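Insulinase family protease (Yersinia pestis, PDB 3GO9) belongs to the insulinase (M16) peptidase family and is predicted to be a protease, though its activity and substrates remain to be established. Local coordinates at residues A[64-69]-A[196-201]; A[147-152]-A[192-197]; A[292-297]-A[366-371]; A[281-286]-A[412-417]. All coordinates share one frame; numbering follows the deposited sequence. Where two conformers were deposited one is given.

Contact 1: residues A[64-69]-A[196-201]; sequences NTQEVG and VEKLKQ
Lys-198 reaches Gln-66 through the torsions of its own side chain. CG of Lys-198 lies anti to the backbone N (chi1 -169°), which sends the chain out from helix 196-206; the bend at chi3 (-91°) then turns its end across the base of Gln-66. NZ of Lys-198 is the atom nearest Gln-66 CB, at 3.7 Å, while Lys-198 CD passes 4.0 Å from Gln-66 O, so the lysine lies against both the backbone and the first side-chain carbon of the glutamine. The bend of Gln-66 at chi2 only takes its amide away from the helix. A second, looser approach comes from Glu-67, whose OE2 is 4.4 Å from Lys-198 CG. The opposite charges do not touch, with Glu-67 OE2 and Lys-198 NZ 5.8 Å apart, and any attraction is probably modest. Bonds within 64-69 shape the turn. Asn-64 OD1 accepts from Gln-66 N at 2.8 Å, forming an Asx turn, and Glu-67 OE1 receives Asn-64 N at 3.0 Å along a nearly straight bond (176°), on the anti side of its carboxylate and somewhat out of its plane. Both bonds tie Asn-64 to the residues that follow it. This loop follows strand 50-56 and leads through the N-cap Gly-69 into helix 70-80, whose Phe-70 touches both Lys-198 and Leu-199.

Contact 2: residues A[147-152]-A[192-197]; sequences QTVNAA and QPVDVE
Val-149 stands at the centre of this contact, one methyl to each of two valines. Its CG2 meets CG2 of Val-196 tip to tip at 4.0 Å, whereas CG1 lies against the branch of Val-194, 4.1 Å from that residue's CB and equally close to its CG2. The split follows from the torsion of Val-149: with CG1 anti to the backbone N (chi1 172°), its two methyls diverge toward successive parts of the incoming chain. Contact is wholly apolar. One shell further out, polar bonds anchor the backbone near the valines. Asp-195, sitting between Val-194 and Val-196 in sequence, is the N-cap of helix 196-206, and its OD2 accepts from Lys-198 N; the cap marks where the chain passes from its extended approach into the helix, at Val-196. On the other side, Thr-148 OG1 is bonded to Ala-143 O and Ser-145 N, which ties helix 146-153 to the loop before it. Val-149 also touches Leu-77, Ala-152 packs on Leu-73 and Leu-77, and Leu-199 reaches Leu-73 as well, so helices 70-80, 146-153 and 196-206 pack against one another.

Contact 3: residues A[292-297]-A[366-371]; sequences SDLARE and DALMTQ
Glu-297 OE1 makes a salt bridge to Lys-372 NZ, one residue beyond the facing segment, and stands 4.3 Å from Gln-371 OE1. The lysine ties OE1 to helix 362-377, while the two oxygens merely come near each other beside the apolar cluster. Next to them the packing is apolar. Leu-294 forks between two neighbours: its CD1 lies 4.1 Å from CD2 of Leu-368, and its CD2 is 3.9 Å from SE of Met-369, a selenomethionine, in the conformer given. Leu-294 and Leu-368 share the same shape, each with CG anti to the backbone N, and run antiparallel alongside one another, meeting at one methyl each. Met-369 reaches the same leucine by another route, folding in that conformer at chi2 and chi3 (-59° and -76°) so that its selenium comes back toward helix 283-309. The short helix axes approach to 12.2 Å at an angle of 117°, a separation bridged by side chains meeting from both helices. Leu-422 extends the apolar patch by touching both Leu-294 and Met-369, and Leu-427 of helix 424-435 adds to it at Leu-368. With a buried apolar centre and an ion pair beside it, the contact is probably held chiefly by exclusion of water, the Glu-297 to Lys-372 bridge adding a directional link between the helices.

Contact 4: residues A[281-286]-A[412-417]; sequences QDSMAL and QKLRQA
Leu-414 reaches from helix 408-421 to the first turn of helix 283-309. CB and CG serve as the lead-in, and the methyls make the contact. From CB the chain sets off with CG anti to the carbonyl carbon (chi1 -66°); beyond CG it runs on extended to CD1 (chi2 -180°), with CD2 branching off, which parts the methyls between two residues. CD1 meets CD2 of Leu-286 at 4.0 Å, and CD2 comes 3.9 Å from Ser-283 OG. The first methyl is also near the serine, with Leu-414 CD1 4.2 Å from Ser-283 OG, so that hydroxyl lies against the end of the leucine rather than against a polar group of the facing segment. Ser-283 and Leu-286, one helical turn apart, flank the fork. These residues open a helix of classical form: Asp-282 is the N-cap, and its OD1 accepts from Ala-285 N at 2.9 Å, the bond being close to straight at 167°. The cap closes the first turn, on which both residues stand. Both segments belong to the helical part of the C-terminal half of the chain, where helix 283-309 and the helices after residue 362 pack together. Leu-414 also touches Glu-18 and Leu-20 of the N-terminal region, and Ser-283 touches Ala-17. On the next residue of helix 408-421, Arg-415 makes a cation-pi contact with Trp-290, a second link to the long helix.

Overall arrangement
The four contacts form two pairs on opposite sides of the chain's centre. Contacts 1 and 2 come first along the chain, lie 10 Å apart between centres and share helix 196-206; they touch directly, CD2 of Leu-199 lying 3.8 Å from CG2 of Val-149. Contacts 3 and 4 use successive parts of helix 283-309, their centres 16 Å apart, and the residues of contact 3 fall in sequence between the two segments of contact 4. About 50 Å separates the centres of one pair from those of the other. The first pair gathers helices near His-72, a zinc ligand on helix 70-80; the second joins helices in the C-terminal half, consistent with the two-domain build of M16 peptidases.

Contact 1: residues A[64-69]-A[196-201]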
loop_
_atom_site.group_PDB
_atom_site.type_symbol
_atom_site.label_atom_id
_atom_site.label_comp_id
_atom_site.label_asym_id
_atom_site.label_seq_id
_atom_site.Cartn_x
_atom_site.Cartn_y
_atom_site.Cartn_z
ATOM N N ASN A 64 16.644 13.445 13.272
ATOM C CA ASN A 64 17.867 13.117 13.988
ATOM C C ASN A 64 17.498 12.694 15.390
ATOM O O ASN A 64 16.326 12.661 15.717
ATOM C CB ASN A 64 18.879 14.252 13.900
ATOM C CG ASN A 64 18.498 15.522 14.664
ATOM O OD1 ASN A 64 17.872 15.479 15.723
ATOM N ND2 ASN A 64 18.947 16.688 14.142
ATOM N N THR A 65 18.481 12.337 16.252
ATOM C CA THR A 65 18.068 11.859 17.551
ATOM C C THR A 65 17.522 12.894 18.492
ATOM O O THR A 65 16.897 12.498 19.470
ATOM C CB THR A 65 19.174 11.085 18.297
ATOM O OG1 THR A 65 20.308 11.914 18.397
ATOM C CG2 THR A 65 19.512 9.854 17.552
ATOM N N GLN A 66 17.663 14.178 18.174
ATOM C CA GLN A 66 17.054 15.237 18.953
ATOM C C GLN A 66 15.636 15.544 18.474
ATOM O O GLN A 66 15.053 16.549 18.926
ATOM C CB GLN A 66 17.911 16.496 18.867
ATOM C CG GLN A 66 19.363 16.226 19.304
ATOM C CD GLN A 66 19.426 15.543 20.625
ATOM O OE1 GLN A 66 19.770 14.361 20.720
ATOM N NE2 GLN A 66 19.092 16.280 21.676
ATOM N N GLU A 67 15.152 14.766 17.501
ATOM C CA GLU A 67 13.873 15.043 16.815
ATOM C C GLU A 67 12.947 13.859 16.791
ATOM O O GLU A 67 12.013 13.830 15.995
ATOM C CB GLU A 67 14.106 15.517 15.371
ATOM C CG GLU A 67 14.911 16.849 15.316
ATOM C CD GLU A 67 15.447 17.175 13.939
ATOM O OE1 GLU A 67 15.628 16.253 13.076
ATOM O OE2 GLU A 67 15.665 18.393 13.690
ATOM N N VAL A 68 13.223 12.859 17.626
ATOM C CA VAL A 68 12.473 11.634 17.652
ATOM C C VAL A 68 11.005 11.956 17.886
ATOM O O VAL A 68 10.651 12.692 18.822
ATOM C CB VAL A 68 13.007 10.715 18.779
ATOM C CG1 VAL A 68 12.081 9.544 18.996
ATOM C CG2 VAL A 68 14.468 10.281 18.464
ATOM N N GLY A 69 10.164 11.444 16.998
ATOM C CA GLY A 69 8.715 11.598 17.128
ATOM C C GLY A 69 8.175 12.910 16.558
ATOM O O GLY A 69 6.944 13.134 16.588
ATOM N N VAL A 196 10.331 23.496 21.574
ATOM C CA VAL A 196 9.337 23.923 20.591
ATOM C C VAL A 196 10.045 24.647 19.429
ATOM O O VAL A 196 9.655 24.508 18.262
ATOM C CB VAL A 196 8.197 24.759 21.246
ATOM C CG1 VAL A 196 7.328 25.391 20.225
ATOM C CG2 VAL A 196 7.368 23.868 22.242
ATOM N N GLU A 197 11.142 25.355 19.731
ATOM C CA GLU A 197 11.870 26.045 18.669
ATOM C C GLU A 197 12.473 25.041 17.669
ATOM O O GLU A 197 12.407 25.262 16.451
ATOM C CB GLU A 197 12.927 26.975 19.260
ATOM C CG GLU A 197 12.293 28.124 20.103
ATOM C CD GLU A 197 11.447 29.060 19.271
ATOM O OE1 GLU A 197 11.797 29.299 18.089
ATOM O OE2 GLU A 197 10.432 29.567 19.803
ATOM N N LYS A 198 12.986 23.943 18.168
ATOM C CA LYS A 198 13.593 22.920 17.324
ATOM C C LYS A 198 12.500 22.224 16.508
ATOM O O LYS A 198 12.709 21.845 15.353
ATOM C CB LYS A 198 14.353 21.882 18.110
ATOM C CG LYS A 198 15.196 20.992 17.210
ATOM C CD LYS A 198 16.240 20.202 17.964
ATOM C CE LYS A 198 17.571 20.989 18.042
ATOM N NZ LYS A 198 18.696 20.076 18.383
ATOM N N LEU A 199 11.356 22.033 17.129
ATOM C CA LEU A 199 10.218 21.458 16.396
ATOM C C LEU A 199 9.812 22.347 15.215
ATOM O O LEU A 199 9.504 21.841 14.136
ATOM C CB LEU A 199 9.087 21.193 17.372
ATOM C CG LEU A 199 7.800 20.601 16.806
ATOM C CD1 LEU A 199 7.979 19.239 16.127
ATOM C CD2 LEU A 199 6.736 20.505 17.857
ATOM N N LYS A 200 9.755 23.663 15.429
ATOM C CA LYS A 200 9.348 24.579 14.361
ATOM C C LYS A 200 10.408 24.544 13.248
ATOM O O LYS A 200 10.089 24.583 12.092
ATOM C CB LYS A 200 9.263 26.010 14.894
ATOM C CG LYS A 200 8.199 26.279 15.902
ATOM C CD LYS A 200 8.263 27.810 16.304
ATOM C CE LYS A 200 7.749 28.082 17.717
ATOM N NZ LYS A 200 7.185 29.433 17.881
ATOM N N GLN A 201 11.668 24.471 13.626
ATOM C CA GLN A 201 12.746 24.433 12.655
ATOM C C GLN A 201 12.660 23.168 11.808
ATOM O O GLN A 201 12.810 23.209 10.571
ATOM C CB GLN A 201 14.087 24.508 13.374
ATOM C CG GLN A 201 14.297 25.884 13.950
ATOM C CD GLN A 201 15.659 26.039 14.612
ATOM O OE1 GLN A 201 16.078 25.211 15.440
ATOM N NE2 GLN A 201 16.358 27.116 14.251
#

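Contact 2: residues A[147-152]-A[192-197]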
loop_
_atom_site.group_PDB
_atom_site.type_symbol
_atom_site.label_atom_id
_atom_site.label_comp_id
_atom_site.label_asym_id
_atom_site.label_seq_id
_atom_site.Cartn_x
_atom_site.Cartn_y
_atom_site.Cartn_z
ATOM N N GLN A 147 1.798 26.335 23.642
ATOM C CA GLN A 147 0.386 26.084 23.925
ATOM C C GLN A 147 -0.166 24.888 23.138
ATOM O O GLN A 147 -0.822 24.018 23.706
ATOM C CB GLN A 147 -0.453 27.335 23.644
ATOM C CG GLN A 147 -0.191 28.500 24.591
ATOM C CD GLN A 147 1.233 29.074 24.456
ATOM O OE1 GLN A 147 1.738 29.281 23.333
ATOM N NE2 GLN A 147 1.889 29.311 25.605
ATOM N N THR A 148 0.092 24.841 21.837
ATOM C CA THR A 148 -0.454 23.743 21.042
ATOM C C THR A 148 0.266 22.423 21.334
ATOM O O THR A 148 -0.332 21.346 21.308
ATOM C CB THR A 148 -0.419 24.022 19.495
ATOM O OG1 THR A 148 0.920 24.186 19.010
ATOM C CG2 THR A 148 -1.233 25.260 19.127
ATOM N N VAL A 149 1.573 22.510 21.576
ATOM C CA VAL A 149 2.368 21.318 21.931
ATOM C C VAL A 149 1.881 20.725 23.265
ATOM O O VAL A 149 1.605 19.558 23.361
ATOM C CB VAL A 149 3.877 21.615 21.909
ATOM C CG1 VAL A 149 4.649 20.438 22.463
ATOM C CG2 VAL A 149 4.340 21.897 20.454
ATOM N N ASN A 150 1.695 21.555 24.281
ATOM C CA ASN A 150 1.154 21.102 25.553
ATOM C C ASN A 150 -0.216 20.467 25.360
ATOM O O ASN A 150 -0.456 19.373 25.839
ATOM C CB ASN A 150 1.102 22.293 26.518
ATOM C CG ASN A 150 0.739 21.897 27.932
ATOM O OD1 ASN A 150 1.296 20.958 28.509
ATOM N ND2 ASN A 150 -0.195 22.662 28.525
ATOM N N ALA A 151 -1.083 21.106 24.569
ATOM C CA ALA A 151 -2.414 20.565 24.340
ATOM C C ALA A 151 -2.353 19.201 23.649
ATOM O O ALA A 151 -3.044 18.265 24.034
ATOM C CB ALA A 151 -3.243 21.553 23.554
ATOM N N ALA A 152 -1.503 19.086 22.640
ATOM C CA ALA A 152 -1.341 17.848 21.903
ATOM C C ALA A 152 -0.853 16.690 22.787
ATOM O O ALA A 152 -1.274 15.538 22.628
ATOM C CB ALA A 152 -0.351 18.085 20.675
ATOM N N GLN A 192 10.216 14.666 26.280
ATOM C CA GLN A 192 9.741 15.835 26.977
ATOM C C GLN A 192 10.790 16.288 27.997
ATOM O O GLN A 192 11.541 15.450 28.526
ATOM C CB GLN A 192 8.429 15.512 27.657
ATOM C CG GLN A 192 7.344 15.125 26.710
ATOM C CD GLN A 192 6.005 15.081 27.377
ATOM O OE1 GLN A 192 5.758 15.832 28.320
ATOM N NE2 GLN A 192 5.132 14.163 26.922
ATOM N N PRO A 193 10.887 17.607 28.223
ATOM C CA PRO A 193 10.156 18.723 27.581
ATOM C C PRO A 193 10.591 18.920 26.137
ATOM O O PRO A 193 11.784 18.750 25.794
ATOM C CB PRO A 193 10.544 19.945 28.442
ATOM C CG PRO A 193 11.289 19.354 29.594
ATOM C CD PRO A 193 11.883 18.098 29.187
ATOM N N VAL A 194 9.636 19.305 25.300
ATOM C CA VAL A 194 9.875 19.506 23.862
ATOM C C VAL A 194 10.489 20.866 23.673
ATOM O O VAL A 194 9.997 21.868 24.220
ATOM C CB VAL A 194 8.549 19.442 23.074
ATOM C CG1 VAL A 194 8.780 19.789 21.564
ATOM C CG2 VAL A 194 7.916 18.060 23.225
ATOM N N ASP A 195 11.545 20.908 22.863
ATOM C CA ASP A 195 12.137 22.135 22.432
ATOM C C ASP A 195 11.293 22.618 21.266
ATOM O O ASP A 195 11.442 22.106 20.143
ATOM C CB ASP A 195 13.566 21.842 21.994
ATOM C CG ASP A 195 14.301 23.078 21.557
ATOM O OD1 ASP A 195 15.538 23.036 21.626
ATOM O OD2 ASP A 195 13.680 24.067 21.146
ATOM N N VAL A 196 10.331 23.496 21.574
ATOM C CA VAL A 196 9.337 23.923 20.591
ATOM C C VAL A 196 10.045 24.647 19.429
ATOM O O VAL A 196 9.655 24.508 18.262
ATOM C CB VAL A 196 8.197 24.759 21.246
ATOM C CG1 VAL A 196 7.328 25.391 20.225
ATOM C CG2 VAL A 196 7.368 23.868 22.242
ATOM N N GLU A 197 11.142 25.355 19.731
ATOM C CA GLU A 197 11.870 26.045 18.669
ATOM C C GLU A 197 12.473 25.041 17.669
ATOM O O GLU A 197 12.407 25.262 16.451
ATOM C CB GLU A 197 12.927 26.975 19.260
ATOM C CG GLU A 197 12.293 28.124 20.103
ATOM C CD GLU A 197 11.447 29.060 19.271
ATOM O OE1 GLU A 197 11.797 29.299 18.089
ATOM O OE2 GLU A 197 10.432 29.567 19.803
#

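Contact 3: residues A[292-297]-A[366-371]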
loop_
_atom_site.group_PDB
_atom_site.type_symbol
_atom_site.label_atom_id
_atom_site.label_comp_id
_atom_site.label_asym_id
_atom_site.label_seq_id
_atom_site.Cartn_x
_atom_site.Cartn_y
_atom_site.Cartn_z
ATOM N N SER A 292 3.393 -13.755 -14.135
ATOM C CA SER A 292 3.837 -14.106 -12.780
ATOM C C SER A 292 2.673 -14.009 -11.799
ATOM O O SER A 292 2.436 -14.949 -10.999
ATOM C CB SER A 292 4.948 -13.183 -12.357
ATOM O OG SER A 292 6.098 -13.520 -13.090
ATOM N N ASP A 293 1.936 -12.899 -11.849
ATOM C CA ASP A 293 0.754 -12.676 -10.995
ATOM C C ASP A 293 -0.285 -13.784 -11.191
ATOM O O ASP A 293 -0.862 -14.286 -10.228
ATOM C CB ASP A 293 0.167 -11.307 -11.357
ATOM C CG ASP A 293 -1.215 -11.021 -10.747
ATOM O OD1 ASP A 293 -1.308 -10.898 -9.533
ATOM O OD2 ASP A 293 -2.198 -10.813 -11.524
ATOM N N LEU A 294 -0.534 -14.159 -12.449
ATOM C CA LEU A 294 -1.571 -15.148 -12.727
ATOM C C LEU A 294 -1.158 -16.544 -12.213
ATOM O O LEU A 294 -2.040 -17.301 -11.778
ATOM C CB LEU A 294 -1.980 -15.156 -14.188
ATOM C CG LEU A 294 -3.119 -16.109 -14.547
ATOM C CD1 LEU A 294 -4.385 -15.802 -13.778
ATOM C CD2 LEU A 294 -3.363 -16.058 -16.055
ATOM N N ALA A 295 0.122 -16.884 -12.324
ATOM C CA ALA A 295 0.638 -18.162 -11.769
ATOM C C ALA A 295 0.380 -18.196 -10.252
ATOM O O ALA A 295 -0.088 -19.184 -9.725
ATOM C CB ALA A 295 2.109 -18.321 -12.056
ATOM N N ARG A 296 0.671 -17.093 -9.573
ATOM C CA ARG A 296 0.407 -16.988 -8.138
ATOM C C ARG A 296 -1.074 -17.154 -7.842
ATOM O O ARG A 296 -1.460 -17.891 -6.926
ATOM C CB ARG A 296 0.950 -15.658 -7.580
ATOM C CG ARG A 296 2.459 -15.598 -7.582
ATOM C CD ARG A 296 3.016 -14.333 -6.913
ATOM N NE ARG A 296 2.877 -13.110 -7.719
ATOM C CZ ARG A 296 3.862 -12.555 -8.421
ATOM N NH1 ARG A 296 5.055 -13.126 -8.491
ATOM N NH2 ARG A 296 3.638 -11.443 -9.111
ATOM N N GLU A 297 -1.915 -16.503 -8.636
ATOM C CA GLU A 297 -3.324 -16.581 -8.446
ATOM C C GLU A 297 -3.831 -18.007 -8.712
ATOM O O GLU A 297 -4.661 -18.550 -7.947
ATOM C CB GLU A 297 -4.015 -15.553 -9.335
ATOM C CG GLU A 297 -5.464 -15.443 -9.135
ATOM C CD GLU A 297 -6.114 -14.525 -10.117
ATOM O OE1 GLU A 297 -7.327 -14.648 -10.279
ATOM O OE2 GLU A 297 -5.431 -13.688 -10.728
ATOM N N ASP A 366 -8.316 -23.990 -18.622
ATOM C CA ASP A 366 -9.445 -23.460 -19.374
ATOM C C ASP A 366 -10.488 -22.811 -18.454
ATOM O O ASP A 366 -11.025 -21.755 -18.797
ATOM C CB ASP A 366 -10.081 -24.593 -20.214
ATOM C CG ASP A 366 -9.160 -25.098 -21.336
ATOM O OD1 ASP A 366 -8.095 -24.517 -21.597
ATOM O OD2 ASP A 366 -9.489 -26.101 -21.988
ATOM N N ALA A 367 -10.735 -23.421 -17.280
ATOM C CA ALA A 367 -11.608 -22.852 -16.251
ATOM C C ALA A 367 -11.112 -21.479 -15.767
ATOM O O ALA A 367 -11.886 -20.485 -15.689
ATOM C CB ALA A 367 -11.742 -23.830 -15.028
ATOM N N LEU A 368 -9.819 -21.451 -15.458
ATOM C CA LEU A 368 -9.160 -20.238 -15.016
ATOM C C LEU A 368 -9.298 -19.144 -16.063
ATOM O O LEU A 368 -9.683 -17.995 -15.727
ATOM C CB LEU A 368 -7.698 -20.520 -14.679
ATOM C CG LEU A 368 -6.862 -19.334 -14.157
ATOM C CD1 LEU A 368 -7.364 -18.796 -12.836
ATOM C CD2 LEU A 368 -5.405 -19.743 -14.063
HETATM N N MSE A 369 -9.007 -19.473 -17.322
HETATM C CA MSE A 369 -9.011 -18.453 -18.346
HETATM C C MSE A 369 -10.429 -17.947 -18.653
HETATM O O MSE A 369 -10.611 -16.773 -18.903
HETATM C CB MSE A 369 -8.240 -18.943 -19.578
HETATM C CG MSE A 369 -6.831 -19.469 -19.191
HETATM SE SE MSE A 369 -5.779 -18.073 -18.319
HETATM C CE MSE A 369 -5.562 -17.316 -20.101
ATOM N N THR A 370 -11.440 -18.824 -18.598
ATOM C CA THR A 370 -12.837 -18.354 -18.705
ATOM C C THR A 370 -13.145 -17.309 -17.606
ATOM O O THR A 370 -13.781 -16.256 -17.849
ATOM C CB THR A 370 -13.817 -19.577 -18.641
ATOM O OG1 THR A 370 -13.576 -20.411 -19.775
ATOM C CG2 THR A 370 -15.279 -19.157 -18.644
ATOM N N GLN A 371 -12.671 -17.602 -16.400
ATOM C CA GLN A 371 -12.876 -16.745 -15.256
ATOM C C GLN A 371 -12.146 -15.412 -15.441
ATOM O O GLN A 371 -12.688 -14.325 -15.196
ATOM C CB GLN A 371 -12.412 -17.474 -13.988
ATOM C CG GLN A 371 -12.245 -16.641 -12.690
ATOM C CD GLN A 371 -11.708 -17.498 -11.504
ATOM O OE1 GLN A 371 -10.839 -17.051 -10.729
ATOM N NE2 GLN A 371 -12.220 -18.733 -11.380
#

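Contact 4: residues A[281-286]-A[412-417]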
loop_
_atom_site.group_PDB
_atom_site.type_symbol
_atom_site.label_atom_id
_atom_site.label_comp_id
_atom_site.label_asym_id
_atom_site.label_seq_id
_atom_site.Cartn_x
_atom_site.Cartn_y
_atom_site.Cartn_z
ATOM N N GLN A 281 8.028 -0.773 -16.912
ATOM C CA GLN A 281 8.396 0.389 -17.787
ATOM C C GLN A 281 7.732 0.305 -19.128
ATOM O O GLN A 281 7.645 1.303 -19.862
ATOM C CB GLN A 281 9.894 0.390 -18.079
ATOM C CG GLN A 281 10.825 0.747 -16.936
ATOM C CD GLN A 281 10.374 1.998 -16.270
ATOM O OE1 GLN A 281 10.808 3.115 -16.619
ATOM N NE2 GLN A 281 9.429 1.839 -15.359
ATOM N N ASP A 282 7.354 -0.893 -19.515
ATOM C CA ASP A 282 6.943 -1.119 -20.870
ATOM C C ASP A 282 6.051 -2.332 -20.936
ATOM O O ASP A 282 5.792 -3.002 -19.908
ATOM C CB ASP A 282 8.171 -1.245 -21.810
ATOM C CG ASP A 282 9.089 -2.399 -21.456
ATOM O OD1 ASP A 282 8.587 -3.444 -21.029
ATOM O OD2 ASP A 282 10.330 -2.287 -21.670
ATOM N N SER A 283 5.504 -2.544 -22.124
ATOM C CA SER A 283 4.477 -3.552 -22.354
ATOM C C SER A 283 5.011 -4.966 -22.094
ATOM O O SER A 283 4.272 -5.838 -21.620
ATOM C CB SER A 283 3.927 -3.436 -23.778
ATOM O OG SER A 283 2.881 -4.387 -24.008
HETATM N N MSE A 284 6.281 -5.180 -22.406
HETATM C CA MSE A 284 6.893 -6.508 -22.251
HETATM C C MSE A 284 6.993 -6.853 -20.776
HETATM O O MSE A 284 6.679 -8.004 -20.374
HETATM C CB MSE A 284 8.272 -6.541 -22.932
HETATM C CG MSE A 284 8.189 -6.219 -24.428
HETATM SE SE MSE A 284 8.184 -4.280 -24.895
HETATM C CE MSE A 284 10.077 -3.893 -24.527
ATOM N N ALA A 285 7.409 -5.872 -19.975
ATOM C CA ALA A 285 7.494 -6.014 -18.521
ATOM C C ALA A 285 6.108 -6.223 -17.979
ATOM O O ALA A 285 5.909 -6.966 -17.007
ATOM C CB ALA A 285 8.102 -4.795 -17.865
ATOM N N LEU A 286 5.129 -5.528 -18.570
ATOM C CA LEU A 286 3.755 -5.697 -18.094
ATOM C C LEU A 286 3.290 -7.158 -18.281
ATOM O O LEU A 286 2.693 -7.762 -17.369
ATOM C CB LEU A 286 2.804 -4.726 -18.834
ATOM C CG LEU A 286 1.347 -4.812 -18.398
ATOM C CD1 LEU A 286 1.079 -4.578 -16.876
ATOM C CD2 LEU A 286 0.503 -3.787 -19.209
ATOM N N GLN A 412 -7.525 -2.641 -21.319
ATOM C CA GLN A 412 -8.436 -3.658 -21.827
ATOM C C GLN A 412 -7.828 -4.415 -23.029
ATOM O O GLN A 412 -7.895 -5.650 -23.125
ATOM C CB GLN A 412 -9.732 -2.952 -22.202
ATOM C CG GLN A 412 -10.806 -3.844 -22.681
ATOM C CD GLN A 412 -12.062 -3.020 -23.013
ATOM O OE1 GLN A 412 -13.173 -3.399 -22.670
ATOM N NE2 GLN A 412 -11.862 -1.860 -23.643
ATOM N N LYS A 413 -7.213 -3.674 -23.938
ATOM C CA LYS A 413 -6.603 -4.224 -25.094
ATOM C C LYS A 413 -5.386 -5.105 -24.736
ATOM O O LYS A 413 -5.252 -6.252 -25.201
ATOM C CB LYS A 413 -6.180 -3.111 -26.045
ATOM C CG LYS A 413 -5.475 -3.552 -27.283
ATOM C CD LYS A 413 -4.988 -2.391 -28.082
ATOM C CE LYS A 413 -3.826 -1.688 -27.450
ATOM N NZ LYS A 413 -3.579 -0.390 -28.146
ATOM N N LEU A 414 -4.478 -4.555 -23.943
ATOM C CA LEU A 414 -3.292 -5.330 -23.571
ATOM C C LEU A 414 -3.633 -6.576 -22.748
ATOM O O LEU A 414 -3.043 -7.649 -22.957
ATOM C CB LEU A 414 -2.287 -4.430 -22.857
ATOM C CG LEU A 414 -1.665 -3.323 -23.722
ATOM C CD1 LEU A 414 -0.636 -2.471 -22.863
ATOM C CD2 LEU A 414 -0.917 -3.835 -24.923
ATOM N N ARG A 415 -4.584 -6.461 -21.817
ATOM C CA ARG A 415 -4.989 -7.585 -20.962
ATOM C C ARG A 415 -5.685 -8.655 -21.815
ATOM O O ARG A 415 -5.425 -9.858 -21.651
ATOM C CB ARG A 415 -5.960 -7.106 -19.864
ATOM C CG ARG A 415 -6.391 -8.222 -18.873
ATOM C CD ARG A 415 -5.313 -8.600 -17.985
ATOM N NE ARG A 415 -5.778 -9.599 -17.044
ATOM C CZ ARG A 415 -5.014 -10.219 -16.154
ATOM N NH1 ARG A 415 -3.711 -9.993 -16.062
ATOM N NH2 ARG A 415 -5.578 -11.083 -15.336
ATOM N N GLN A 416 -6.565 -8.233 -22.733
ATOM C CA GLN A 416 -7.165 -9.203 -23.668
ATOM C C GLN A 416 -6.083 -9.958 -24.438
ATOM O O GLN A 416 -6.170 -11.161 -24.656
ATOM C CB GLN A 416 -8.156 -8.594 -24.668
ATOM C CG GLN A 416 -8.971 -9.645 -25.439
ATOM C CD GLN A 416 -9.772 -10.591 -24.487
ATOM O OE1 GLN A 416 -10.794 -10.189 -23.924
ATOM N NE2 GLN A 416 -9.275 -11.813 -24.280
ATOM N N ALA A 417 -5.093 -9.257 -24.943
ATOM C CA ALA A 417 -4.076 -9.920 -25.734
ATOM C C ALA A 417 -3.266 -10.874 -24.873
ATOM O O ALA A 417 -2.916 -11.984 -25.335
ATOM C CB ALA A 417 -3.180 -8.900 -26.422
#